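Local coordinates for ABC transporter, substrate binding protein (Mannopine) (Agrobacterium fabrum, PDB 5L9S) that serves as the periplasmic solute-binding component of an ABC transporter, probably one that takes up the opine mannopine, at residues C85-N90 with L253-L258; L113-K116 with S122-Q125. One frame throughout, in Å; residues are numbered along the deposited sequence.

Interaction 1. Residues C85-N90 with L253-L258; sequences CMQFIN and LIEFWL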
loop_
_atom_site.group_PDB
_atom_site.type_symbol
_atom_site.label_atom_id
_atom_site.label_comp_id
_atom_site.label_asym_id
_atom_site.label_seq_id
_atom_site.Cartn_x
_atom_site.Cartn_y
_atom_site.Cartn_z
ATOM N N CYS A 85 9.032 16.024 -10.419
ATOM C CA CYS A 85 8.808 15.887 -8.987
ATOM C C CYS A 85 9.174 17.103 -8.148
ATOM O O CYS A 85 8.592 17.299 -7.075
ATOM C CB CYS A 85 9.544 14.650 -8.488
ATOM S SG CYS A 85 8.888 13.092 -9.138
ATOM N N MET A 86 10.185 17.863 -8.596
ATOM C CA MET A 86 10.725 19.055 -7.948
ATOM C C MET A 86 9.676 20.127 -7.681
ATOM O O MET A 86 9.709 20.745 -6.619
ATOM C CB MET A 86 11.896 19.623 -8.768
ATOM C CG MET A 86 13.210 18.933 -8.479
ATOM S SD MET A 86 14.477 19.179 -9.748
ATOM C CE MET A 86 15.585 17.850 -9.339
ATOM N N GLN A 87 8.716 20.295 -8.622
ATOM C CA GLN A 87 7.624 21.273 -8.566
ATOM C C GLN A 87 6.652 21.058 -7.386
ATOM O O GLN A 87 5.854 21.949 -7.091
ATOM C CB GLN A 87 6.870 21.348 -9.913
ATOM C CG GLN A 87 5.725 20.344 -10.072
ATOM C CD GLN A 87 4.945 20.485 -11.358
ATOM O OE1 GLN A 87 4.675 19.501 -12.044
ATOM N NE2 GLN A 87 4.530 21.700 -11.704
ATOM N N PHE A 88 6.722 19.904 -6.714
ATOM C CA PHE A 88 5.847 19.616 -5.581
ATOM C C PHE A 88 6.528 19.851 -4.216
ATOM O O PHE A 88 6.119 19.267 -3.203
ATOM C CB PHE A 88 5.242 18.207 -5.709
ATOM C CG PHE A 88 4.359 18.060 -6.922
ATOM C CD1 PHE A 88 3.097 18.642 -6.959
ATOM C CD2 PHE A 88 4.799 17.369 -8.040
ATOM C CE1 PHE A 88 2.284 18.526 -8.094
ATOM C CE2 PHE A 88 3.984 17.248 -9.169
ATOM C CZ PHE A 88 2.731 17.828 -9.190
ATOM N N ILE A 89 7.552 20.740 -4.195
ATOM C CA ILE A 89 8.299 21.174 -2.996
ATOM C C ILE A 89 8.056 22.716 -2.819
ATOM O O ILE A 89 8.922 23.490 -2.414
ATOM C CB ILE A 89 9.802 20.690 -2.973
ATOM C CG1 ILE A 89 9.954 19.171 -3.368
ATOM C CG2 ILE A 89 10.510 20.999 -1.632
ATOM C CD1 ILE A 89 9.233 18.068 -2.442
ATOM N N ASN A 90 6.819 23.113 -3.171
ATOM C CA ASN A 90 6.192 24.433 -3.064
ATOM C C ASN A 90 5.216 24.311 -1.884
ATOM O O ASN A 90 4.742 25.311 -1.342
ATOM C CB ASN A 90 5.407 24.761 -4.365
ATOM C CG ASN A 90 4.075 24.034 -4.543
ATOM O OD1 ASN A 90 3.001 24.645 -4.487
ATOM N ND2 ASN A 90 4.105 22.719 -4.751
ATOM N N LEU A 253 -2.406 15.209 -15.922
ATOM C CA LEU A 253 -3.307 14.303 -15.218
ATOM C C LEU A 253 -2.719 13.952 -13.853
ATOM O O LEU A 253 -3.468 13.887 -12.870
ATOM C CB LEU A 253 -3.619 13.049 -16.064
ATOM C CG LEU A 253 -4.579 12.020 -15.457
ATOM C CD1 LEU A 253 -5.952 12.588 -15.230
ATOM C CD2 LEU A 253 -4.675 10.812 -16.311
ATOM N N ILE A 254 -1.374 13.768 -13.789
ATOM C CA ILE A 254 -0.651 13.493 -12.545
ATOM C C ILE A 254 -0.723 14.717 -11.615
ATOM O O ILE A 254 -1.119 14.574 -10.458
ATOM C CB ILE A 254 0.810 13.049 -12.815
ATOM C CG1 ILE A 254 0.854 11.689 -13.547
ATOM C CG2 ILE A 254 1.607 12.996 -11.492
ATOM C CD1 ILE A 254 2.281 11.113 -13.754
ATOM N N GLU A 255 -0.349 15.914 -12.135
ATOM C CA GLU A 255 -0.367 17.200 -11.422
ATOM C C GLU A 255 -1.758 17.467 -10.864
ATOM O O GLU A 255 -1.871 17.903 -9.710
ATOM C CB GLU A 255 0.061 18.351 -12.356
ATOM C CG GLU A 255 0.368 19.665 -11.642
ATOM C CD GLU A 255 0.576 20.904 -12.496
ATOM O OE1 GLU A 255 1.038 20.783 -13.655
ATOM O OE2 GLU A 255 0.309 22.013 -11.978
ATOM N N PHE A 256 -2.813 17.159 -11.671
ATOM C CA PHE A 256 -4.223 17.308 -11.288
ATOM C C PHE A 256 -4.525 16.556 -10.005
ATOM O O PHE A 256 -5.196 17.097 -9.144
ATOM C CB PHE A 256 -5.189 16.849 -12.412
ATOM C CG PHE A 256 -6.651 17.145 -12.133
ATOM C CD1 PHE A 256 -7.184 18.407 -12.381
ATOM C CD2 PHE A 256 -7.487 16.169 -11.603
ATOM C CE1 PHE A 256 -8.522 18.686 -12.097
ATOM C CE2 PHE A 256 -8.829 16.450 -11.324
ATOM C CZ PHE A 256 -9.339 17.704 -11.579
ATOM N N TRP A 257 -4.046 15.311 -9.897
ATOM C CA TRP A 257 -4.229 14.447 -8.739
ATOM C C TRP A 257 -3.470 14.975 -7.533
ATOM O O TRP A 257 -4.068 15.139 -6.466
ATOM C CB TRP A 257 -3.786 13.009 -9.072
ATOM C CG TRP A 257 -3.785 12.096 -7.881
ATOM C CD1 TRP A 257 -2.708 11.742 -7.111
ATOM C CD2 TRP A 257 -4.924 11.479 -7.284
ATOM N NE1 TRP A 257 -3.114 10.959 -6.062
ATOM C CE2 TRP A 257 -4.469 10.773 -6.144
ATOM C CE3 TRP A 257 -6.298 11.466 -7.590
ATOM C CZ2 TRP A 257 -5.331 10.019 -5.337
ATOM C CZ3 TRP A 257 -7.147 10.704 -6.804
ATOM C CH2 TRP A 257 -6.659 9.963 -5.711
ATOM N N LEU A 258 -2.151 15.211 -7.685
ATOM C CA LEU A 258 -1.317 15.659 -6.565
ATOM C C LEU A 258 -1.741 17.011 -5.956
ATOM O O LEU A 258 -1.645 17.199 -4.733
ATOM C CB LEU A 258 0.174 15.669 -6.945
ATOM C CG LEU A 258 0.807 14.293 -7.084
ATOM C CD1 LEU A 258 2.162 14.394 -7.739
ATOM C CD2 LEU A 258 0.852 13.526 -5.707
#

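Interaction 2. Residues L113-K116 with S122-Q125; sequences LAYK and SNPQ. With ACT (acetate ion), chain C.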
loop_
_atom_site.group_PDB
_atom_site.type_symbol
_atom_site.label_atom_id
_atom_site.label_comp_id
_atom_site.label_asym_id
_atom_site.label_seq_id
_atom_site.Cartn_x
_atom_site.Cartn_y
_atom_site.Cartn_z
ATOM N N LEU A 113 -1.748 -4.476 12.941
ATOM C CA LEU A 113 -2.104 -5.335 14.034
ATOM C C LEU A 113 -3.582 -5.138 14.294
ATOM O O LEU A 113 -4.024 -4.029 14.586
ATOM C CB LEU A 113 -1.275 -4.940 15.276
ATOM C CG LEU A 113 -1.635 -5.621 16.606
ATOM C CD1 LEU A 113 -1.349 -7.067 16.569
ATOM C CD2 LEU A 113 -0.875 -5.022 17.711
ATOM N N ALA A 114 -4.342 -6.207 14.146
ATOM C CA ALA A 114 -5.769 -6.242 14.402
ATOM C C ALA A 114 -5.986 -7.361 15.427
ATOM O O ALA A 114 -5.208 -8.325 15.485
ATOM C CB ALA A 114 -6.519 -6.533 13.127
ATOM N N TYR A 115 -7.004 -7.195 16.275
ATOM C CA TYR A 115 -7.321 -8.118 17.358
ATOM C C TYR A 115 -8.827 -8.229 17.632
ATOM O O TYR A 115 -9.584 -7.293 17.341
ATOM C CB TYR A 115 -6.579 -7.662 18.641
ATOM C CG TYR A 115 -6.776 -6.195 18.947
ATOM C CD1 TYR A 115 -7.942 -5.740 19.553
ATOM C CD2 TYR A 115 -5.820 -5.252 18.584
ATOM C CE1 TYR A 115 -8.170 -4.385 19.755
ATOM C CE2 TYR A 115 -6.034 -3.886 18.791
ATOM C CZ TYR A 115 -7.203 -3.459 19.400
ATOM O OH TYR A 115 -7.443 -2.119 19.613
ATOM N N LYS A 116 -9.256 -9.361 18.240
ATOM C CA LYS A 116 -10.646 -9.509 18.708
ATOM C C LYS A 116 -10.706 -8.817 20.062
ATOM O O LYS A 116 -9.815 -9.030 20.885
ATOM C CB LYS A 116 -11.062 -10.987 18.876
ATOM C CG LYS A 116 -12.554 -11.160 19.160
ATOM C CD LYS A 116 -12.965 -12.580 19.198
ATOM C CE LYS A 116 -14.371 -12.755 19.728
ATOM N NZ LYS A 116 -14.773 -14.190 19.770
ATOM N N SER A 122 -8.332 -5.327 27.738
ATOM C CA SER A 122 -6.881 -5.331 27.536
ATOM C C SER A 122 -6.540 -5.951 26.179
ATOM O O SER A 122 -6.511 -7.176 26.041
ATOM C CB SER A 122 -6.176 -6.076 28.669
ATOM O OG SER A 122 -4.767 -5.959 28.555
ATOM N N ASN A 123 -6.264 -5.105 25.187
ATOM C CA ASN A 123 -5.949 -5.558 23.843
ATOM C C ASN A 123 -4.508 -5.233 23.421
ATOM O O ASN A 123 -3.915 -4.294 23.960
ATOM C CB ASN A 123 -6.972 -5.008 22.860
ATOM C CG ASN A 123 -8.392 -5.286 23.259
ATOM O OD1 ASN A 123 -9.162 -4.382 23.536
ATOM N ND2 ASN A 123 -8.759 -6.547 23.319
ATOM N N PRO A 124 -3.899 -6.030 22.507
ATOM C CA PRO A 124 -2.511 -5.734 22.102
ATOM C C PRO A 124 -2.434 -4.455 21.273
ATOM O O PRO A 124 -3.289 -4.228 20.415
ATOM C CB PRO A 124 -2.091 -6.960 21.281
ATOM C CG PRO A 124 -3.256 -7.875 21.264
ATOM C CD PRO A 124 -4.457 -7.173 21.750
ATOM N N GLN A 125 -1.423 -3.611 21.528
ATOM C CA GLN A 125 -1.325 -2.343 20.801
ATOM C C GLN A 125 -0.055 -2.208 19.946
ATOM O O GLN A 125 0.013 -1.324 19.092
ATOM C CB GLN A 125 -1.505 -1.153 21.761
ATOM C CG GLN A 125 -2.909 -1.078 22.407
ATOM C CD GLN A 125 -4.036 -1.170 21.393
ATOM O OE1 GLN A 125 -4.188 -0.339 20.492
ATOM N NE2 GLN A 125 -4.860 -2.198 21.509
HETATM C C ACT C . -10.266 -0.957 21.195
HETATM O O ACT C . -10.485 -1.027 19.939
HETATM O OXT ACT C . -9.281 -1.479 21.804
HETATM C CH3 ACT C . -11.284 -0.164 22.067
#

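Interaction 1. Residues C85-N90 with L253-L258
Phe88 lays its ring against Leu258, joining two distant parts of a type 2 periplasmic-binding-protein fold. Phe88 lies in the loop that follows helix 82-85. Leu258 ends helix 247-258. The contact is small and mainly apolar. Its centre is a CH-pi contact: Leu258 CD1 sits 3.8 Å from the centroid of the Phe88 ring, 17° off the normal. Leu258 CB adds a touch at Phe88 CE1, 3.7 Å away. The chi1 of Phe88 (-63°) sets CG beside the backbone N and anti to the carbonyl carbon, and the ring then reaches toward the helix. The opposite ring face is backed by Gln87 CG, so the ring is held from both sides. Leu94 touches both Phe88 and Leu258, and the ring of Phe84 also meets that of Phe88.

The polar groups lie at the margin. Glu255, one turn before Leu258, uses its aliphatic part on Phe88. Arg259 takes Glu255 OE2 in a salt bridge through NH2 and makes a weak hydrogen bond to Gln87 O, so one arginine bridges both segments.

The loop also carries a disulfide, Cys85 to Cys99, and a backbone bond from Phe88 N to Cys85 O (3.2 Å). On the helix side, Glu255 CG comes obliquely to Phe88 CZ, at 3.9 Å.

Interaction 2. Residues L113-K116 with S122-Q125
Two torsions place the phenol of Tyr115 and the amide of Gln125 near each other. In Tyr115, chi1 of 50° puts CG between the backbone N and the carbonyl carbon, and the ring points toward the loop 122-125. The Gln125 side chain sets off away from the strand, then bends at chi2 (-51°), which brings the amide back to the phenol.

Gln125 NE2 gives a weak but nearly straight hydrogen bond to Tyr115 OH at 3.2 Å. The same nitrogen makes a weak bond to Asn123 O at 3.4 Å, within its own loop. Two weak bonds from one nitrogen are consistent with the orientation of the bent amide. The phenol in turn donates to an acetate ion, with Tyr115 OH 2.9 Å from ACT OXT. The acetate probably came from the crystallisation liquor, so it says nothing certain about the natural ligand.

Carbon atoms of the loop pack against the rest of the ring. Asn123 CB lies over one face of the Tyr115 ring, 3.7 Å from its centroid, in a CH-pi contact. The Asn123 amide is almost parallel to the ring, with the planes 9° apart. Near the base of the ring, Pro124 CD packs against Tyr115 CG at 3.8 Å. Apart from the ring, Leu113 CD2 rests 3.7 Å from Pro124 O.

The contact joins the end of strand 103-116 to the loop running back along it. In the sheet, this strand end is flanked by two strands. Leu113 and Tyr115 share backbone bonds with Ser227 and Gly225 of strand 224-240, and Ala114 with Gly207 of strand 206-210. Beyond the loop, helix 127-130 follows: Leu113 touches its Trp127 and Met130, and Gln125 N bonds to Asp129.

The two contacts lie on opposite sides of the chain's centre, with centres 38 Å apart and nearest atoms about 24 Å apart. They do not touch. Along the chain, residues 85-90 come first, then both segments of interaction 2, and last residues 253-258. Interaction 2 therefore falls within the chain between the two segments of interaction 1. One is local, folding a strand end against its next loop; the other joins remote parts. The mixed sheet relates them: Cys99, the disulfide partner of Cys85, lies on strand 99-100, which pairs with strand 103-116. The contacts therefore lie in separate regions of the protein, here in an open, unliganded conformation.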